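Local atomic coordinates of putative esterase (Uncultured bacterium, PDB entry 7C4D), a protein that probably hydrolyses carboxylic esters, as an esterase of the alpha/beta hydrolase fold from a marine microorganism. Residues 67-72 against 192-197; 144-149 against 159-164; 215-220 against 238-243. One frame throughout, in Å; residues are numbered along the deposited sequence.

How the contacts relate
Contacts 1 and 3 are largely buried, whereas contact 2 lies farther out, with its centre about 23 Å from the centre of the chain, and is only partly buried. Contact 3 joins sheet strand 217-222 to the turn that follows helix 232-239 through aromatic rings, alanines and two bridging waters. Contact 1 ties the loop leading into helix 71-84 to the short helix 192-196 by a hydroxyl-to-carbonyl bond and a thioether contact. Contact 2 packs an isoleucine of the loop after helix 131-144 against helix 154-164, with no polar bond between its segments. Contacts 1 and 2 meet in a long, weak ion pair between E196 and K144; contacts 2 and 3 lie on opposite sides of the chain's centre.

Contact 1. Residues 67-72 against 192-197; sequences DDMSYE and IDSIEK
The hydroxyl of S194 reaches out from helix 192-196 to the backbone carbonyl of D67, OG donating to O at 2.6 Å. With OG anti to the backbone N (chi1 170°), the group leans off the helix toward the loop, and it meets the carbonyl from above its plane, at a C=O...OG angle of 112°. The same carbonyl oxygen accepts from the side-chain amide of N198, so that two donors share it, and N198 also holds M69 N through OD1. Beside the hydroxyl runs the M69 side chain, its CG 3.6 Å from S194 OG. Farther out its SD lies 3.7 Å from CG1 of I195, and the two side chains cross obliquely. This is where the loop preceding helix 71-84 of the alpha/beta hydrolase fold meets a short helix from the insertion between strands 113-119 and 217-222, where a lid or cap commonly lies in this family. Within the loop, D68 OD1 accepts the backbone N-H of S70 at 3.1 Å, forming an Asx turn just ahead of the helix, where S70 is the N-cap. The carboxylates of D67 and D193, both exposed, would probably repel mildly, D67 OD1 lying 5.3 Å from D193 OD2.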
ATOM      1  N   ASP A  67      -2.610   0.818 -17.696  1.00 68.98           N
ATOM      2  CA  ASP A  67      -1.191   0.883 -18.031  1.00 64.52           C
ATOM      3  C   ASP A  67      -0.494   1.909 -17.148  1.00 51.20           C
ATOM      4  O   ASP A  67       0.591   1.644 -16.653  1.00 59.24           O
ATOM      5  CB  ASP A  67      -0.976   1.245 -19.502  1.00 76.42           C
ATOM      6  CG  ASP A  67      -1.520   0.198 -20.460  1.00 83.78           C
ATOM      7  OD1 ASP A  67      -1.088  -0.974 -20.360  1.00 90.79           O
ATOM      8  OD2 ASP A  67      -2.385   0.559 -21.279  1.00 85.96           O
ATOM      9  N   ASP A  68      -1.133   3.073 -17.001  1.00 46.11           N
ATOM     10  CA  ASP A  68      -0.690   4.124 -16.097  1.00 55.95           C
ATOM     11  C   ASP A  68      -1.026   3.734 -14.646  1.00 62.95           C
ATOM     12  O   ASP A  68      -2.178   3.423 -14.314  1.00 53.25           O
ATOM     13  CB  ASP A  68      -1.390   5.445 -16.431  1.00 56.93           C
ATOM     14  CG  ASP A  68      -0.920   6.582 -15.554  1.00 63.27           C
ATOM     15  OD1 ASP A  68       0.248   6.554 -15.183  1.00 68.02           O
ATOM     16  OD2 ASP A  68      -1.734   7.470 -15.241  1.00 76.58           O
ATOM     17  N   MET A  69       0.004   3.776 -13.800  1.00 52.95           N
ATOM     18  CA  MET A  69      -0.072   3.591 -12.360  1.00 53.78           C
ATOM     19  C   MET A  69       0.634   4.739 -11.635  1.00 52.07           C
ATOM     20  O   MET A  69       1.282   4.514 -10.619  1.00 54.82           O
ATOM     21  CB  MET A  69       0.727   2.340 -11.991  1.00 48.45           C
ATOM     22  CG  MET A  69      -0.081   1.130 -11.863  1.00 46.23           C
ATOM     23  SD  MET A  69       1.036  -0.158 -11.354  1.00 57.92           S
ATOM     24  CE  MET A  69       0.903  -0.025  -9.571  1.00 56.69           C
ATOM     25  N   SER A  70       0.548   5.959 -12.165  1.00 55.47           N
ATOM     26  CA  SER A  70       1.145   7.107 -11.511  1.00 49.24           C
ATOM     27  C   SER A  70       0.351   7.409 -10.228  1.00 55.93           C
ATOM     28  O   SER A  70      -0.794   6.986 -10.131  1.00 56.60           O
ATOM     29  CB  SER A  70       1.114   8.256 -12.471  1.00 47.26           C
ATOM     30  OG  SER A  70      -0.171   8.852 -12.498  1.00 50.08           O
ATOM     31  N   TYR A  71       0.924   8.186  -9.290  1.00 47.71           N
ATOM     32  CA  TYR A  71       0.315   8.474  -8.008  1.00 48.61           C
ATOM     33  C   TYR A  71      -0.836   9.426  -8.247  1.00 53.04           C
ATOM     34  O   TYR A  71      -1.805   9.472  -7.484  1.00 54.72           O
ATOM     35  CB  TYR A  71       1.342   9.009  -7.007  1.00 43.53           C
ATOM     36  CG  TYR A  71       2.225   7.933  -6.422  1.00 47.99           C
ATOM     37  CD1 TYR A  71       1.651   6.891  -5.695  1.00 46.51           C
ATOM     38  CD2 TYR A  71       3.611   7.973  -6.516  1.00 46.82           C
ATOM     39  CE1 TYR A  71       2.403   5.850  -5.192  1.00 39.71           C
ATOM     40  CE2 TYR A  71       4.395   6.975  -5.951  1.00 42.09           C
ATOM     41  CZ  TYR A  71       3.777   5.905  -5.297  1.00 49.44           C
ATOM     42  OH  TYR A  71       4.430   4.863  -4.696  1.00 42.44           O
ATOM     43  N   GLU A  72      -0.718  10.162  -9.349  1.00 50.30           N
ATOM     44  CA  GLU A  72      -1.770  11.083  -9.744  1.00 52.41           C
ATOM     45  C   GLU A  72      -3.040  10.282 -10.038  1.00 49.87           C
ATOM     46  O   GLU A  72      -4.126  10.646  -9.598  1.00 55.45           O
ATOM     47  CB  GLU A  72      -1.304  11.890 -10.956  1.00 63.12           C
ATOM     48  CG  GLU A  72      -2.362  12.789 -11.554  1.00 76.31           C
ATOM     49  CD  GLU A  72      -2.694  14.002 -10.706  1.00 87.56           C
ATOM     50  OE1 GLU A  72      -3.897  14.302 -10.577  1.00 87.79           O
ATOM     51  OE2 GLU A  72      -1.747  14.646 -10.188  1.00 92.52           O
ATOM     52  N   ILE A 192       1.367  -7.114 -13.836  1.00 55.58           N
ATOM     53  CA  ILE A 192       2.818  -7.111 -13.706  1.00 64.80           C
ATOM     54  C   ILE A 192       3.459  -6.202 -14.763  1.00 65.23           C
ATOM     55  O   ILE A 192       4.448  -5.529 -14.495  1.00 68.23           O
ATOM     56  CB  ILE A 192       3.348  -8.557 -13.764  1.00 66.00           C
ATOM     57  CG1 ILE A 192       2.521  -9.454 -12.839  1.00 66.59           C
ATOM     58  CG2 ILE A 192       4.848  -8.644 -13.507  1.00 76.08           C
ATOM     59  CD1 ILE A 192       3.303 -10.484 -12.082  1.00 71.85           C
ATOM     60  N   ASP A 193       2.873  -6.146 -15.957  1.00 61.35           N
ATOM     61  CA  ASP A 193       3.450  -5.354 -17.026  1.00 66.55           C
ATOM     62  C   ASP A 193       3.373  -3.868 -16.694  1.00 62.42           C
ATOM     63  O   ASP A 193       4.363  -3.142 -16.868  1.00 54.60           O
ATOM     64  CB  ASP A 193       2.823  -5.647 -18.394  1.00 76.48           C
ATOM     65  CG  ASP A 193       3.639  -5.034 -19.524  1.00 85.53           C
ATOM     66  OD1 ASP A 193       4.797  -5.479 -19.717  1.00 86.50           O
ATOM     67  OD2 ASP A 193       3.141  -4.081 -20.165  1.00 87.38           O
ATOM     68  N   SER A 194       2.183  -3.415 -16.282  1.00 54.57           N
ATOM     69  CA  SER A 194       2.019  -2.020 -15.904  1.00 54.01           C
ATOM     70  C   SER A 194       2.940  -1.681 -14.727  1.00 57.34           C
ATOM     71  O   SER A 194       3.573  -0.621 -14.706  1.00 52.33           O
ATOM     72  CB  SER A 194       0.571  -1.654 -15.639  1.00 59.50           C
ATOM     73  OG  SER A 194       0.451  -0.348 -15.061  1.00 56.44           O
ATOM     74  N   ILE A 195       3.048  -2.606 -13.767  1.00 58.17           N
ATOM     75  CA  ILE A 195       3.898  -2.385 -12.598  1.00 61.20           C
ATOM     76  C   ILE A 195       5.345  -2.113 -13.043  1.00 60.58           C
ATOM     77  O   ILE A 195       5.938  -1.108 -12.645  1.00 61.77           O
ATOM     78  CB  ILE A 195       3.786  -3.544 -11.578  1.00 54.15           C
ATOM     79  CG1 ILE A 195       2.426  -3.595 -10.869  1.00 54.24           C
ATOM     80  CG2 ILE A 195       4.921  -3.519 -10.585  1.00 49.73           C
ATOM     81  CD1 ILE A 195       2.221  -4.841 -10.014  1.00 62.86           C
ATOM     82  N   GLU A 196       5.891  -3.007 -13.876  1.00 62.66           N
ATOM     83  CA  GLU A 196       7.249  -2.910 -14.410  1.00 64.01           C
ATOM     84  C   GLU A 196       7.464  -1.584 -15.126  1.00 56.34           C
ATOM     85  O   GLU A 196       8.448  -0.906 -14.862  1.00 64.25           O
ATOM     86  CB  GLU A 196       7.593  -4.062 -15.350  1.00 65.92           C
ATOM     87  CG  GLU A 196       9.044  -4.038 -15.806  1.00 90.69           C
ATOM     88  CD  GLU A 196       9.532  -5.241 -16.605  1.00104.57           C
ATOM     89  OE1 GLU A 196       8.926  -5.533 -17.662  1.00112.43           O
ATOM     90  OE2 GLU A 196      10.519  -5.885 -16.175  1.00103.69           O
ATOM     91  N   LYS A 197       6.522  -1.195 -15.990  1.00 54.44           N
ATOM     92  CA  LYS A 197       6.686   0.020 -16.767  1.00 62.77           C
ATOM     93  C   LYS A 197       6.235   1.245 -15.972  1.00 69.32           C
ATOM     94  O   LYS A 197       5.989   2.295 -16.580  1.00 68.74           O
ATOM     95  CB  LYS A 197       5.908  -0.067 -18.087  1.00 77.83           C
ATOM     96  CG  LYS A 197       6.324  -1.208 -19.010  1.00 87.58           C
ATOM     97  CD  LYS A 197       5.730  -1.114 -20.392  1.00 95.77           C
ATOM     98  CE  LYS A 197       6.237  -2.210 -21.301  1.00101.65           C
ATOM     99  NZ  LYS A 197       6.398  -1.716 -22.687  1.00110.00           N
TER

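Contact 2. Residues 144-149 against 159-164; sequences KSIDPS and TQLSRY
I146 and Q160 bring the backbones nearest, their CA atoms 7.6 Å apart, where the irregular chain after helix 131-144 passes helix 154-164, so the gap is bridged by side chains. I146 does most of the bridging. Its CG1, anti to the carbonyl carbon (chi1 -63°), is carried to CD1 of L161, 3.4 Å away and tighter than usual for two carbons, while its CD1 lies among CB of Q160 at 3.8 Å, the amide oxygen OE1 of Q160 at 3.6 Å, and CE2 of Y164 at 4.0 Å. Q160 and L161 each cross the isoleucine, and W188 of strand 186-188 also touches it. At the margin, the phenol of Y164 extends toward S145, with OH 3.1 Å from S145 CB and the ring set obliquely to that carbon. The serine's own hydroxyl is turned to other use, bonding the carbonyl of A141 in the preceding helix; Q160 OE1 has a weak bond from K152. The contact thus joins the loop after helix 131-144 to the next helix of the chain, 154-164. Its chemistry, with S145 OG bonded to A141 O and Q160 OE1 weakly bonded to K152, is consistent with a contact made mainly by apolar carbons, tight at I146 CG1 and L161 CD1.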
ATOM      1  N   LYS A 144       8.045 -11.695 -13.754  1.00 91.56           N
ATOM      2  CA  LYS A 144       8.084 -11.655 -15.211  1.00103.39           C
ATOM      3  C   LYS A 144       8.515 -13.015 -15.769  1.00107.34           C
ATOM      4  O   LYS A 144       8.142 -13.378 -16.884  1.00105.18           O
ATOM      5  CB  LYS A 144       9.036 -10.543 -15.666  1.00108.90           C
ATOM      6  CG  LYS A 144       9.005 -10.203 -17.150  1.00104.25           C
ATOM      7  CD  LYS A 144      10.066  -9.206 -17.559  1.00106.76           C
ATOM      8  CE  LYS A 144      10.321  -9.221 -19.050  1.00107.50           C
ATOM      9  NZ  LYS A 144      10.616  -7.859 -19.556  1.00113.03           N
ATOM     10  N   SER A 145       9.264 -13.770 -14.953  1.00110.66           N
ATOM     11  CA  SER A 145       9.990 -14.964 -15.356  1.00119.17           C
ATOM     12  C   SER A 145       9.226 -16.238 -14.993  1.00130.02           C
ATOM     13  O   SER A 145       9.609 -17.333 -15.403  1.00131.80           O
ATOM     14  CB  SER A 145      11.365 -14.964 -14.740  1.00118.02           C
ATOM     15  OG  SER A 145      12.191 -13.971 -15.333  1.00119.12           O
ATOM     16  N   ILE A 146       8.162 -16.092 -14.198  1.00137.08           N
ATOM     17  CA  ILE A 146       7.259 -17.201 -13.940  1.00135.05           C
ATOM     18  C   ILE A 146       6.177 -17.186 -15.021  1.00132.04           C
ATOM     19  O   ILE A 146       5.615 -16.132 -15.320  1.00122.37           O
ATOM     20  CB  ILE A 146       6.687 -17.136 -12.504  1.00129.32           C
ATOM     21  CG1 ILE A 146       7.778 -17.266 -11.431  1.00132.70           C
ATOM     22  CG2 ILE A 146       5.553 -18.135 -12.298  1.00122.12           C
ATOM     23  CD1 ILE A 146       8.800 -18.370 -11.665  1.00129.01           C
ATOM     24  N   ASP A 147       5.946 -18.359 -15.630  1.00130.52           N
ATOM     25  CA  ASP A 147       4.866 -18.563 -16.583  1.00144.46           C
ATOM     26  C   ASP A 147       3.730 -19.323 -15.895  1.00157.10           C
ATOM     27  O   ASP A 147       3.800 -20.543 -15.718  1.00151.72           O
ATOM     28  CB  ASP A 147       5.360 -19.211 -17.883  1.00143.06           C
ATOM     29  CG  ASP A 147       4.252 -19.537 -18.875  1.00148.42           C
ATOM     30  OD1 ASP A 147       3.397 -18.655 -19.122  1.00132.21           O
ATOM     31  OD2 ASP A 147       4.244 -20.680 -19.386  1.00162.69           O
ATOM     32  N   PRO A 148       2.648 -18.616 -15.481  1.00162.79           N
ATOM     33  CA  PRO A 148       1.519 -19.258 -14.806  1.00162.05           C
ATOM     34  C   PRO A 148       0.702 -20.135 -15.756  1.00159.11           C
ATOM     35  O   PRO A 148       0.080 -21.102 -15.318  1.00141.25           O
ATOM     36  CB  PRO A 148       0.698 -18.067 -14.281  1.00161.68           C
ATOM     37  CG  PRO A 148       1.018 -16.930 -15.232  1.00152.26           C
ATOM     38  CD  PRO A 148       2.455 -17.163 -15.648  1.00154.16           C
ATOM     39  N   SER A 149       0.749 -19.786 -17.055  1.00152.10           N
ATOM     40  CA  SER A 149       0.010 -20.430 -18.134  1.00138.59           C
ATOM     41  C   SER A 149       0.428 -21.887 -18.302  1.00147.86           C
ATOM     42  O   SER A 149      -0.313 -22.669 -18.897  1.00157.22           O
ATOM     43  CB  SER A 149       0.184 -19.687 -19.435  1.00129.30           C
ATOM     44  OG  SER A 149      -0.913 -18.825 -19.684  1.00120.84           O
ATOM     45  N   THR A 159       7.947 -23.465  -5.412  1.00162.27           N
ATOM     46  CA  THR A 159       9.300 -24.002  -5.486  1.00154.69           C
ATOM     47  C   THR A 159      10.111 -23.279  -6.564  1.00147.04           C
ATOM     48  O   THR A 159      11.337 -23.223  -6.479  1.00143.81           O
ATOM     49  CB  THR A 159       9.302 -25.532  -5.636  1.00150.46           C
ATOM     50  OG1 THR A 159       8.445 -25.877  -6.724  1.00155.97           O
ATOM     51  CG2 THR A 159       8.852 -26.255  -4.384  1.00146.35           C
ATOM     52  N   GLN A 160       9.419 -22.729  -7.572  1.00147.93           N
ATOM     53  CA  GLN A 160      10.037 -21.899  -8.598  1.00151.80           C
ATOM     54  C   GLN A 160      10.546 -20.590  -7.991  1.00158.68           C
ATOM     55  O   GLN A 160      11.654 -20.155  -8.304  1.00155.59           O
ATOM     56  CB  GLN A 160       9.049 -21.612  -9.731  1.00141.25           C
ATOM     57  CG  GLN A 160       8.921 -22.745 -10.735  1.00145.15           C
ATOM     58  CD  GLN A 160       7.735 -22.537 -11.644  1.00156.62           C
ATOM     59  OE1 GLN A 160       7.745 -21.686 -12.531  1.00160.68           O
ATOM     60  NE2 GLN A 160       6.691 -23.320 -11.423  1.00161.27           N
ATOM     61  N   LEU A 161       9.720 -19.973  -7.131  1.00161.66           N
ATOM     62  CA  LEU A 161      10.035 -18.719  -6.456  1.00153.95           C
ATOM     63  C   LEU A 161      11.015 -18.968  -5.309  1.00159.84           C
ATOM     64  O   LEU A 161      11.602 -18.024  -4.780  1.00155.91           O
ATOM     65  CB  LEU A 161       8.738 -18.071  -5.943  1.00138.98           C
ATOM     66  CG  LEU A 161       8.349 -16.716  -6.543  1.00124.76           C
ATOM     67  CD1 LEU A 161       8.284 -16.767  -8.065  1.00125.70           C
ATOM     68  CD2 LEU A 161       7.011 -16.254  -5.995  1.00103.25           C
ATOM     69  N   SER A 162      11.181 -20.246  -4.939  1.00166.92           N
ATOM     70  CA  SER A 162      12.098 -20.666  -3.888  1.00164.66           C
ATOM     71  C   SER A 162      13.534 -20.310  -4.271  1.00160.81           C
ATOM     72  O   SER A 162      14.347 -19.981  -3.410  1.00151.72           O
ATOM     73  CB  SER A 162      11.948 -22.144  -3.601  1.00156.38           C
ATOM     74  OG  SER A 162      12.630 -22.510  -2.412  1.00153.33           O
ATOM     75  N   ARG A 163      13.814 -20.352  -5.579  1.00160.64           N
ATOM     76  CA  ARG A 163      15.142 -20.135  -6.127  1.00158.21           C
ATOM     77  C   ARG A 163      15.427 -18.637  -6.220  1.00154.18           C
ATOM     78  O   ARG A 163      16.577 -18.223  -6.104  1.00148.70           O
ATOM     79  CB  ARG A 163      15.254 -20.791  -7.509  1.00163.11           C
ATOM     80  CG  ARG A 163      14.404 -22.043  -7.695  1.00163.37           C
ATOM     81  CD  ARG A 163      15.080 -23.381  -7.445  1.00164.47           C
ATOM     82  NE  ARG A 163      15.525 -23.630  -6.078  1.00164.19           N
ATOM     83  CZ  ARG A 163      16.783 -23.869  -5.717  1.00163.77           C
ATOM     84  NH1 ARG A 163      17.079 -24.086  -4.447  1.00161.77           N
ATOM     85  NH2 ARG A 163      17.742 -23.899  -6.626  1.00163.33           N
ATOM     86  N   TYR A 164      14.368 -17.840  -6.421  1.00163.13           N
ATOM     87  CA  TYR A 164      14.470 -16.409  -6.670  1.00172.16           C
ATOM     88  C   TYR A 164      14.626 -15.627  -5.363  1.00180.34           C
ATOM     89  O   TYR A 164      15.621 -14.929  -5.172  1.00191.24           O
ATOM     90  CB  TYR A 164      13.256 -15.907  -7.458  1.00175.24           C
ATOM     91  CG  TYR A 164      13.304 -16.118  -8.951  1.00177.61           C
ATOM     92  CD1 TYR A 164      14.121 -15.341  -9.758  1.00170.44           C
ATOM     93  CD2 TYR A 164      12.503 -17.073  -9.561  1.00184.14           C
ATOM     94  CE1 TYR A 164      14.158 -15.520 -11.132  1.00168.32           C
ATOM     95  CE2 TYR A 164      12.525 -17.264 -10.933  1.00180.54           C
ATOM     96  CZ  TYR A 164      13.358 -16.486 -11.719  1.00170.54           C
ATOM     97  OH  TYR A 164      13.387 -16.668 -13.070  1.00161.83           O
TER

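Contact 3. Residues 215-220 against 238-243; sequences VPALFL and EIFPDA
A217 and F240 meet within a beta-alpha-beta unit of the alpha/beta hydrolase sheet, in which strand 217-222, helix 232-239 and strand 244-248 follow one another, the strands parallel and adjacent. The apolar contacts centre on the F240 ring. CB of A217 sits over one face in a CH-pi contact, 4.2 Å from the ring centroid, with CG2 of I239 on the opposite face, both offset toward the rim. F240 CD2 lies at the edge of the F219 ring, 3.8 Å from F219 CZ; the rings are oblique, planes at 56°. A243 CB adds to this apolar patch from beside F219 CE1.

Polar contacts are made through water and a weaker C-H donor. One water lies within hydrogen-bonding distance of V215 O (2.8 Å) and D242 OD1 (2.9 Å), with more acceptors around it than protons, and a second donates to the carbonyl oxygens of A217 and D242. The latter residue lies in the type I turn F240 to A243, closed by A243 N to F240 O at 3.1 Å, which leads from the helix into the last strand. Across from A217, CA of A243 makes a CA-H...O contact with A217 O at 3.4 Å, the angle at the hydrogen 139°.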
ATOM      1  N   VAL A 215      -3.104  18.760   7.854  1.00 48.95           N
ATOM      2  CA  VAL A 215      -3.817  17.542   8.223  1.00 45.81           C
ATOM      3  C   VAL A 215      -2.921  16.843   9.229  1.00 45.62           C
ATOM      4  O   VAL A 215      -1.729  16.724   8.959  1.00 50.03           O
ATOM      5  CB  VAL A 215      -4.091  16.605   7.019  1.00 45.02           C
ATOM      6  CG1 VAL A 215      -4.735  15.278   7.434  1.00 39.35           C
ATOM      7  CG2 VAL A 215      -4.936  17.285   5.950  1.00 43.61           C
ATOM      8  N   PRO A 216      -3.440  16.394  10.405  1.00 44.12           N
ATOM      9  CA  PRO A 216      -2.646  15.578  11.332  1.00 46.37           C
ATOM     10  C   PRO A 216      -2.171  14.272  10.684  1.00 41.09           C
ATOM     11  O   PRO A 216      -2.964  13.545  10.127  1.00 46.03           O
ATOM     12  CB  PRO A 216      -3.604  15.269  12.502  1.00 43.66           C
ATOM     13  CG  PRO A 216      -4.695  16.310  12.397  1.00 47.62           C
ATOM     14  CD  PRO A 216      -4.784  16.686  10.925  1.00 43.60           C
ATOM     15  N   ALA A 217      -0.881  13.958  10.781  1.00 37.99           N
ATOM     16  CA  ALA A 217      -0.373  12.770  10.140  1.00 39.19           C
ATOM     17  C   ALA A 217       0.465  11.964  11.131  1.00 38.69           C
ATOM     18  O   ALA A 217       1.171  12.521  11.965  1.00 39.03           O
ATOM     19  CB  ALA A 217       0.473  13.168   8.944  1.00 37.98           C
ATOM     20  N   LEU A 218       0.452  10.644  10.942  1.00 38.81           N
ATOM     21  CA  LEU A 218       1.276   9.714  11.718  1.00 39.20           C
ATOM     22  C   LEU A 218       2.120   8.872  10.758  1.00 42.50           C
ATOM     23  O   LEU A 218       1.572   8.250   9.852  1.00 40.56           O
ATOM     24  CB  LEU A 218       0.369   8.836  12.599  1.00 39.44           C
ATOM     25  CG  LEU A 218       1.049   7.647  13.307  1.00 39.22           C
ATOM     26  CD1 LEU A 218       2.135   8.127  14.259  1.00 33.06           C
ATOM     27  CD2 LEU A 218       0.022   6.793  14.075  1.00 35.73           C
ATOM     28  N   PHE A 219       3.456   8.919  10.912  1.00 36.86           N
ATOM     29  CA  PHE A 219       4.363   8.046  10.180  1.00 37.31           C
ATOM     30  C   PHE A 219       4.774   6.916  11.122  1.00 43.80           C
ATOM     31  O   PHE A 219       5.363   7.144  12.187  1.00 40.20           O
ATOM     32  CB  PHE A 219       5.545   8.849   9.614  1.00 39.54           C
ATOM     33  CG  PHE A 219       5.166   9.767   8.476  1.00 42.57           C
ATOM     34  CD1 PHE A 219       4.403  10.913   8.693  1.00 42.00           C
ATOM     35  CD2 PHE A 219       5.497   9.443   7.159  1.00 47.20           C
ATOM     36  CE1 PHE A 219       4.030  11.751   7.638  1.00 42.07           C
ATOM     37  CE2 PHE A 219       5.087  10.254   6.097  1.00 44.41           C
ATOM     38  CZ  PHE A 219       4.362  11.408   6.338  1.00 46.49           C
ATOM     39  N   LEU A 220       4.426   5.687  10.733  1.00 43.60           N
ATOM     40  CA  LEU A 220       4.839   4.509  11.473  1.00 43.79           C
ATOM     41  C   LEU A 220       5.992   3.835  10.730  1.00 47.87           C
ATOM     42  O   LEU A 220       5.827   3.355   9.619  1.00 54.76           O
ATOM     43  CB  LEU A 220       3.652   3.562  11.632  1.00 44.50           C
ATOM     44  CG  LEU A 220       2.576   3.953  12.651  1.00 48.37           C
ATOM     45  CD1 LEU A 220       1.373   3.060  12.418  1.00 49.35           C
ATOM     46  CD2 LEU A 220       3.080   3.738  14.071  1.00 51.05           C
ATOM     47  N   GLU A 238       8.393  19.349   6.564  1.00 52.52           N
ATOM     48  CA  GLU A 238       8.111  20.404   5.603  1.00 49.34           C
ATOM     49  C   GLU A 238       6.702  20.238   5.050  1.00 51.63           C
ATOM     50  O   GLU A 238       5.930  21.199   4.997  1.00 53.60           O
ATOM     51  CB  GLU A 238       9.142  20.281   4.483  1.00 58.35           C
ATOM     52  CG  GLU A 238       9.367  21.545   3.675  1.00 75.00           C
ATOM     53  CD  GLU A 238      10.246  21.254   2.468  1.00 80.43           C
ATOM     54  OE1 GLU A 238      11.367  20.756   2.663  1.00 78.51           O
ATOM     55  OE2 GLU A 238       9.785  21.465   1.332  1.00 81.67           O
ATOM     56  N   ILE A 239       6.352  19.006   4.653  1.00 49.47           N
ATOM     57  CA  ILE A 239       5.013  18.768   4.128  1.00 48.19           C
ATOM     58  C   ILE A 239       3.969  18.750   5.263  1.00 51.64           C
ATOM     59  O   ILE A 239       2.884  19.322   5.133  1.00 48.90           O
ATOM     60  CB  ILE A 239       5.014  17.449   3.331  1.00 49.43           C
ATOM     61  CG1 ILE A 239       6.042  17.448   2.195  1.00 46.60           C
ATOM     62  CG2 ILE A 239       3.624  17.090   2.845  1.00 45.26           C
ATOM     63  CD1 ILE A 239       6.260  16.095   1.568  1.00 43.47           C
ATOM     64  N   PHE A 240       4.268  18.045   6.367  1.00 54.17           N
ATOM     65  CA  PHE A 240       3.334  17.869   7.481  1.00 53.24           C
ATOM     66  C   PHE A 240       3.992  18.365   8.770  1.00 55.58           C
ATOM     67  O   PHE A 240       4.657  17.578   9.444  1.00 48.81           O
ATOM     68  CB  PHE A 240       3.012  16.383   7.673  1.00 50.76           C
ATOM     69  CG  PHE A 240       2.352  15.710   6.492  1.00 46.35           C
ATOM     70  CD1 PHE A 240       1.014  15.915   6.211  1.00 47.34           C
ATOM     71  CD2 PHE A 240       3.072  14.876   5.662  1.00 44.47           C
ATOM     72  CE1 PHE A 240       0.401  15.287   5.141  1.00 45.13           C
ATOM     73  CE2 PHE A 240       2.467  14.268   4.575  1.00 46.97           C
ATOM     74  CZ  PHE A 240       1.129  14.474   4.315  1.00 42.72           C
ATOM     75  N   PRO A 241       3.903  19.677   9.106  1.00 55.05           N
ATOM     76  CA  PRO A 241       4.680  20.265  10.201  1.00 57.95           C
ATOM     77  C   PRO A 241       4.447  19.637  11.574  1.00 54.91           C
ATOM     78  O   PRO A 241       5.371  19.522  12.366  1.00 54.55           O
ATOM     79  CB  PRO A 241       4.237  21.733  10.182  1.00 61.34           C
ATOM     80  CG  PRO A 241       3.893  21.968   8.739  1.00 59.19           C
ATOM     81  CD  PRO A 241       3.141  20.701   8.377  1.00 59.12           C
ATOM     82  N   ASP A 242       3.223  19.177  11.815  1.00 54.40           N
ATOM     83  CA  ASP A 242       2.870  18.604  13.102  1.00 55.77           C
ATOM     84  C   ASP A 242       2.819  17.065  13.037  1.00 55.82           C
ATOM     85  O   ASP A 242       2.232  16.431  13.900  1.00 57.07           O
ATOM     86  CB  ASP A 242       1.579  19.265  13.597  1.00 61.92           C
ATOM     87  CG  ASP A 242       0.388  19.032  12.677  1.00 67.54           C
ATOM     88  OD1 ASP A 242       0.595  18.960  11.452  1.00 74.62           O
ATOM     89  OD2 ASP A 242      -0.747  18.922  13.193  1.00 75.64           O
ATOM     90  N   ALA A 243       3.476  16.452  12.040  1.00 49.29           N
ATOM     91  CA  ALA A 243       3.498  15.017  11.873  1.00 48.15           C
ATOM     92  C   ALA A 243       4.101  14.330  13.101  1.00 51.75           C
ATOM     93  O   ALA A 243       5.039  14.835  13.696  1.00 49.18           O
ATOM     94  CB  ALA A 243       4.277  14.649  10.636  1.00 44.91           C
TER
HETATM   95  O   HOH W   1       0.804  16.328  10.153  1.00 52.98           O
HETATM   96  O   HOH W   2       0.274  14.498  13.674  1.00 44.28           O